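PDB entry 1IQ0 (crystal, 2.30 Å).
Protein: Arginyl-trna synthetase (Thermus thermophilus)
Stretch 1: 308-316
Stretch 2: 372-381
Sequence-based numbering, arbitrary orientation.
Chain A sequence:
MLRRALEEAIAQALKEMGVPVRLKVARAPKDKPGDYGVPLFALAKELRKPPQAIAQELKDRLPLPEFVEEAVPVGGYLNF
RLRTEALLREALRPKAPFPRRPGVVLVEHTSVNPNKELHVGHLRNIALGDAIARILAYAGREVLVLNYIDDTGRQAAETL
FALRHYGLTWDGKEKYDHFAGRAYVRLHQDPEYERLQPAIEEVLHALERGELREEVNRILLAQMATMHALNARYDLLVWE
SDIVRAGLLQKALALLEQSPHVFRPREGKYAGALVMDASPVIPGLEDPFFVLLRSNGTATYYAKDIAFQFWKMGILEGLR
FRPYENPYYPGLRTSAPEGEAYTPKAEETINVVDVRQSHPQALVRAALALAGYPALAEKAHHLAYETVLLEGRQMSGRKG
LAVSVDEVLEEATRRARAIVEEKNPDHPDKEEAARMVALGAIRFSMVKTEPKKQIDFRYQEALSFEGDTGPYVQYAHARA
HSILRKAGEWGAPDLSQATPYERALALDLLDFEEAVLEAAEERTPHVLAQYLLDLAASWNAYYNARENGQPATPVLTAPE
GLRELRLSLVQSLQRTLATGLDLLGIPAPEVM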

ATOM      1  N   PHE A 308      17.717   9.479 -10.426  1.00 15.03           N
ATOM      2  CA  PHE A 308      16.343   9.734 -10.014  1.00 15.40           C
ATOM      3  C   PHE A 308      16.194   9.610  -8.491  1.00 15.42           C
ATOM      4  O   PHE A 308      15.534  10.429  -7.858  1.00 17.57           O
ATOM      5  CB  PHE A 308      15.411   8.754 -10.742  1.00 19.44           C
ATOM      6  CG  PHE A 308      13.944   9.092 -10.629  1.00 18.60           C
ATOM      7  CD1 PHE A 308      13.517  10.413 -10.580  1.00 19.13           C
ATOM      8  CD2 PHE A 308      12.984   8.078 -10.643  1.00 17.83           C
ATOM      9  CE1 PHE A 308      12.151  10.721 -10.549  1.00 18.38           C
ATOM     10  CE2 PHE A 308      11.622   8.377 -10.615  1.00 18.00           C
ATOM     11  CZ  PHE A 308      11.206   9.699 -10.568  1.00 15.04           C
ATOM     12  N   GLN A 309      16.803   8.582  -7.909  1.00 20.64           N
ATOM     13  CA  GLN A 309      16.752   8.391  -6.460  1.00 20.03           C
ATOM     14  C   GLN A 309      17.367   9.609  -5.767  1.00 21.13           C
ATOM     15  O   GLN A 309      16.864  10.068  -4.747  1.00 20.38           O
ATOM     16  CB  GLN A 309      17.541   7.143  -6.057  1.00 21.09           C
ATOM     17  CG  GLN A 309      17.523   6.826  -4.563  1.00 17.51           C
ATOM     18  CD  GLN A 309      16.146   6.400  -4.072  1.00 21.85           C
ATOM     19  OE1 GLN A 309      15.426   5.683  -4.766  1.00 23.76           O
ATOM     20  NE2 GLN A 309      15.785   6.827  -2.865  1.00 19.59           N
ATOM     21  N   PHE A 310      18.463  10.119  -6.320  1.00 17.84           N
ATOM     22  CA  PHE A 310      19.133  11.284  -5.752  1.00 15.75           C
ATOM     23  C   PHE A 310      18.215  12.505  -5.721  1.00 17.54           C
ATOM     24  O   PHE A 310      18.208  13.260  -4.748  1.00 22.96           O
ATOM     25  CB  PHE A 310      20.408  11.607  -6.547  1.00 14.11           C
ATOM     26  CG  PHE A 310      21.609  10.776  -6.152  1.00 19.79           C
ATOM     27  CD1 PHE A 310      22.869  11.064  -6.678  1.00 19.01           C
ATOM     28  CD2 PHE A 310      21.489   9.717  -5.255  1.00 20.83           C
ATOM     29  CE1 PHE A 310      23.990  10.317  -6.319  1.00 23.20           C
ATOM     30  CE2 PHE A 310      22.609   8.961  -4.889  1.00 19.86           C
ATOM     31  CZ  PHE A 310      23.864   9.263  -5.423  1.00 17.52           C
ATOM     32  N   TRP A 311      17.437  12.692  -6.785  1.00 21.78           N
ATOM     33  CA  TRP A 311      16.516  13.818  -6.860  1.00 19.30           C
ATOM     34  C   TRP A 311      15.403  13.648  -5.833  1.00 21.78           C
ATOM     35  O   TRP A 311      15.032  14.595  -5.152  1.00 24.27           O
ATOM     36  CB  TRP A 311      15.902  13.922  -8.257  1.00 12.87           C
ATOM     37  CG  TRP A 311      14.774  14.922  -8.325  1.00 15.25           C
ATOM     38  CD1 TRP A 311      14.879  16.283  -8.442  1.00 15.64           C
ATOM     39  CD2 TRP A 311      13.372  14.638  -8.211  1.00 17.14           C
ATOM     40  NE1 TRP A 311      13.623  16.863  -8.404  1.00 16.89           N
ATOM     41  CE2 TRP A 311      12.686  15.875  -8.262  1.00 13.70           C
ATOM     42  CE3 TRP A 311      12.631  13.458  -8.064  1.00 17.67           C
ATOM     43  CZ2 TRP A 311      11.293  15.963  -8.172  1.00 16.13           C
ATOM     44  CZ3 TRP A 311      11.244  13.544  -7.975  1.00 13.09           C
ATOM     45  CH2 TRP A 311      10.590  14.786  -8.028  1.00 16.20           C
ATOM     46  N   LYS A 312      14.875  12.434  -5.729  1.00 18.32           N
ATOM     47  CA  LYS A 312      13.800  12.145  -4.781  1.00 17.62           C
ATOM     48  C   LYS A 312      14.181  12.537  -3.359  1.00 19.87           C
ATOM     49  O   LYS A 312      13.346  13.042  -2.605  1.00 21.42           O
ATOM     50  CB  LYS A 312      13.448  10.654  -4.802  1.00 15.08           C
ATOM     51  CG  LYS A 312      12.731  10.172  -6.061  1.00 14.80           C
ATOM     52  CD  LYS A 312      12.336   8.702  -5.918  1.00 14.10           C
ATOM     53  CE  LYS A 312      11.483   8.212  -7.086  1.00 14.77           C
ATOM     54  NZ  LYS A 312      11.204   6.749  -6.926  1.00 15.47           N
ATOM     55  N   MET A 313      15.442  12.305  -2.997  1.00 20.70           N
ATOM     56  CA  MET A 313      15.905  12.626  -1.653  1.00 19.67           C
ATOM     57  C   MET A 313      16.578  13.997  -1.526  1.00 21.68           C
ATOM     58  O   MET A 313      17.214  14.285  -0.517  1.00 22.56           O
ATOM     59  CB  MET A 313      16.829  11.507  -1.137  1.00 16.81           C
ATOM     60  CG  MET A 313      16.088  10.161  -0.972  1.00 14.64           C
ATOM     61  SD  MET A 313      17.117   8.754  -0.503  1.00 22.15           S
ATOM     62  CE  MET A 313      16.064   7.962   0.803  1.00 17.54           C
ATOM     63  N   GLY A 314      16.435  14.834  -2.549  1.00 21.44           N
ATOM     64  CA  GLY A 314      16.995  16.176  -2.494  1.00 20.48           C
ATOM     65  C   GLY A 314      18.483  16.335  -2.714  1.00 20.65           C
ATOM     66  O   GLY A 314      19.028  17.428  -2.551  1.00 20.92           O
ATOM     67  N   ILE A 315      19.151  15.255  -3.086  1.00 22.01           N
ATOM     68  CA  ILE A 315      20.580  15.302  -3.331  1.00 23.17           C
ATOM     69  C   ILE A 315      20.845  16.058  -4.628  1.00 25.30           C
ATOM     70  O   ILE A 315      21.844  16.770  -4.748  1.00 25.52           O
ATOM     71  CB  ILE A 315      21.149  13.879  -3.411  1.00 22.10           C
ATOM     72  CG1 ILE A 315      20.920  13.175  -2.068  1.00 18.95           C
ATOM     73  CG2 ILE A 315      22.614  13.914  -3.790  1.00 22.91           C
ATOM     74  CD1 ILE A 315      21.310  11.696  -2.062  1.00 17.78           C
ATOM     75  N   LEU A 316      19.938  15.914  -5.591  1.00 21.97           N
ATOM     76  CA  LEU A 316      20.069  16.594  -6.880  1.00 19.57           C
ATOM     77  C   LEU A 316      18.824  17.415  -7.200  1.00 21.21           C
ATOM     78  O   LEU A 316      17.738  17.115  -6.713  1.00 20.71           O
ATOM     79  CB  LEU A 316      20.294  15.580  -8.004  1.00 16.92           C
ATOM     80  CG  LEU A 316      21.619  14.816  -8.045  1.00 20.07           C
ATOM     81  CD1 LEU A 316      21.621  13.891  -9.261  1.00 19.69           C
ATOM     82  CD2 LEU A 316      22.794  15.802  -8.115  1.00 17.63           C
ATOM     83  N   GLY A 372      28.063   9.467   0.181  1.00 39.95           N
ATOM     84  CA  GLY A 372      28.137  10.091   1.488  1.00 40.28           C
ATOM     85  C   GLY A 372      26.807  10.285   2.195  1.00 41.18           C
ATOM     86  O   GLY A 372      26.643  11.230   2.964  1.00 43.05           O
ATOM     87  N   TYR A 373      25.853   9.397   1.934  1.00 28.90           N
ATOM     88  CA  TYR A 373      24.540   9.472   2.570  1.00 29.41           C
ATOM     89  C   TYR A 373      24.150   8.110   3.112  1.00 30.64           C
ATOM     90  O   TYR A 373      23.150   7.528   2.699  1.00 29.66           O
ATOM     91  CB  TYR A 373      23.484   9.953   1.575  1.00 31.92           C
ATOM     92  CG  TYR A 373      23.761  11.328   1.027  1.00 27.99           C
ATOM     93  CD1 TYR A 373      24.520  11.499  -0.126  1.00 26.60           C
ATOM     94  CD2 TYR A 373      23.287  12.466   1.683  1.00 25.96           C
ATOM     95  CE1 TYR A 373      24.805  12.777  -0.623  1.00 27.63           C
ATOM     96  CE2 TYR A 373      23.565  13.746   1.200  1.00 30.20           C
ATOM     97  CZ  TYR A 373      24.324  13.893   0.046  1.00 28.36           C
ATOM     98  OH  TYR A 373      24.589  15.154  -0.438  1.00 30.18           O
ATOM     99  N   PRO A 374      24.940   7.586   4.060  1.00 37.88           N
ATOM    100  CA  PRO A 374      24.689   6.279   4.672  1.00 36.03           C
ATOM    101  C   PRO A 374      23.333   6.175   5.363  1.00 33.77           C
ATOM    102  O   PRO A 374      22.701   5.125   5.346  1.00 35.50           O
ATOM    103  CB  PRO A 374      25.857   6.130   5.644  1.00 39.81           C
ATOM    104  CG  PRO A 374      26.116   7.547   6.062  1.00 40.28           C
ATOM    105  CD  PRO A 374      26.049   8.277   4.742  1.00 39.88           C
ATOM    106  N   ALA A 375      22.880   7.265   5.968  1.00 28.39           N
ATOM    107  CA  ALA A 375      21.591   7.240   6.650  1.00 29.32           C
ATOM    108  C   ALA A 375      20.448   7.047   5.651  1.00 29.70           C
ATOM    109  O   ALA A 375      19.580   6.195   5.848  1.00 30.62           O
ATOM    110  CB  ALA A 375      21.389   8.531   7.449  1.00 29.45           C
ATOM    111  N   LEU A 376      20.447   7.829   4.574  1.00 33.11           N
ATOM    112  CA  LEU A 376      19.393   7.720   3.566  1.00 28.80           C
ATOM    113  C   LEU A 376      19.419   6.371   2.853  1.00 27.95           C
ATOM    114  O   LEU A 376      18.394   5.904   2.367  1.00 27.63           O
ATOM    115  CB  LEU A 376      19.517   8.849   2.543  1.00 23.14           C
ATOM    116  CG  LEU A 376      19.157  10.245   3.064  1.00 23.06           C
ATOM    117  CD1 LEU A 376      19.460  11.288   2.006  1.00 21.97           C
ATOM    118  CD2 LEU A 376      17.686  10.281   3.439  1.00 23.82           C
ATOM    119  N   ALA A 377      20.590   5.742   2.807  1.00 21.75           N
ATOM    120  CA  ALA A 377      20.729   4.446   2.151  1.00 24.54           C
ATOM    121  C   ALA A 377      19.812   3.400   2.777  1.00 29.37           C
ATOM    122  O   ALA A 377      19.373   2.465   2.111  1.00 33.89           O
ATOM    123  CB  ALA A 377      22.177   3.978   2.229  1.00 23.52           C
ATOM    124  N   GLU A 378      19.523   3.557   4.063  1.00 33.49           N
ATOM    125  CA  GLU A 378      18.666   2.610   4.767  1.00 36.33           C
ATOM    126  C   GLU A 378      17.192   2.994   4.637  1.00 36.32           C
ATOM    127  O   GLU A 378      16.315   2.291   5.139  1.00 33.00           O
ATOM    128  CB  GLU A 378      19.043   2.571   6.249  1.00 51.83           C
ATOM    129  CG  GLU A 378      20.515   2.304   6.512  1.00 56.18           C
ATOM    130  CD  GLU A 378      20.944   0.934   6.042  1.00 59.93           C
ATOM    131  OE1 GLU A 378      20.385  -0.066   6.538  1.00 64.76           O
ATOM    132  OE2 GLU A 378      21.841   0.856   5.176  1.00 60.19           O
ATOM    133  N   LYS A 379      16.921   4.103   3.957  1.00 31.16           N
ATOM    134  CA  LYS A 379      15.548   4.564   3.813  1.00 29.07           C
ATOM    135  C   LYS A 379      14.983   4.449   2.406  1.00 26.69           C
ATOM    136  O   LYS A 379      13.936   5.021   2.106  1.00 28.47           O
ATOM    137  CB  LYS A 379      15.437   6.007   4.310  1.00 43.31           C
ATOM    138  CG  LYS A 379      15.770   6.168   5.789  1.00 43.94           C
ATOM    139  CD  LYS A 379      14.877   5.284   6.651  1.00 50.27           C
ATOM    140  CE  LYS A 379      15.195   5.425   8.133  1.00 54.86           C
ATOM    141  NZ  LYS A 379      14.323   4.540   8.963  1.00 53.08           N
ATOM    142  N   ALA A 380      15.672   3.712   1.542  1.00 24.79           N
ATOM    143  CA  ALA A 380      15.200   3.523   0.175  1.00 26.74           C
ATOM    144  C   ALA A 380      14.569   2.138   0.124  1.00 28.02           C
ATOM    145  O   ALA A 380      15.260   1.138  -0.060  1.00 29.37           O
ATOM    146  CB  ALA A 380      16.365   3.616  -0.800  1.00 13.09           C
ATOM    147  N   HIS A 381      13.252   2.079   0.286  1.00 25.77           N
ATOM    148  CA  HIS A 381      12.569   0.794   0.301  1.00 23.32           C
ATOM    149  C   HIS A 381      11.936   0.348  -1.004  1.00 24.42           C
ATOM    150  O   HIS A 381      11.624   1.146  -1.884  1.00 21.99           O
ATOM    151  CB  HIS A 381      11.486   0.795   1.384  1.00 22.75           C
ATOM    152  CG  HIS A 381      11.961   1.301   2.708  1.00 21.29           C
ATOM    153  ND1 HIS A 381      11.581   2.524   3.214  1.00 24.86           N
ATOM    154  CD2 HIS A 381      12.784   0.748   3.632  1.00 19.48           C
ATOM    155  CE1 HIS A 381      12.148   2.704   4.395  1.00 22.22           C
ATOM    156  NE2 HIS A 381      12.882   1.640   4.671  1.00 23.35           N
TER

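The most distinctive feature of this contact is a methyl group set almost squarely over an aromatic ring: Ile-315 CD1 lies 3.9 Å from the centroid of the Tyr-373 ring (atoms CG, CD1, CD2, CE1, CE2 and CZ), only 16° off the ring normal. Both the distance and the small angle identify a CH-pi interaction over the face. The closest single atom pair, Ile-315 CD1 to Tyr-373 CD1 at 3.8 Å, is nearly the same as the centroid distance, as expected when a methyl sits above the ring rather than beside it. The extended Ile-315 side chain, chi1 m and chi2 t, carries CD1 to this position, while Tyr-373 has chi1 m and chi2 of 90°.

No hydrogen bond crosses between the stretches, so the 312 Å² of buried surface, both sides summed, rests on packing. Met-313 contributes the largest share of any residue, 84 Å², and its terminal methyl makes its closest approaches. Met-313 CE lies 3.5 Å from Leu-376 O and 3.9 Å from Leu-376 CD2, and the same methyl is 3.9 Å from Lys-379 O. Leu-376 O also accepts a backbone hydrogen bond from Lys-379 N at 2.8 Å, so the methyl packs against a carbonyl already engaged in its own turn. For Lys-379, the CA-to-CB bond points sideways and the end of the side chain leads away, which leaves just 10 Å² of this residue covered.

Leu-376 touches both Met-313 and Ile-315. Met-313 SD lies 3.9 Å from Leu-376 CB and 4.3 Å from both Leu-376 CD1 and Leu-376 CD2, while Leu-376 CD1 also stands 4.5 Å from Ile-315 CD1, a looser approach. The CA-to-CB bonds of Met-313, Ile-315, Tyr-373 and Leu-376 all point toward the opposing stretch, consistent with this side-chain packing.

Toward the other end of the contact, Gln-309 NE2 approaches Ala-380 CB at 3.9 Å. This is a van der Waals contact, since a methyl offers the amide no acceptor. Within its own stretch, Gln-309 NE2 donates a weak hydrogen bond to Met-313 SD (3.3 Å, N-H...S angle 157°), linking two side chains that both face the second stretch; NE2 is also hydrogen-bonded elsewhere in the structure.

The backbone places these groups. Met-313 is the first residue to leave helical phi/psi after the helix, although Met-313 N still bonds to Gln-309 O at 3.2 Å. Gly-314 follows with a positive phi of 77°, and Ile-315 N then reaches back to Phe-310 O at 2.8 Å.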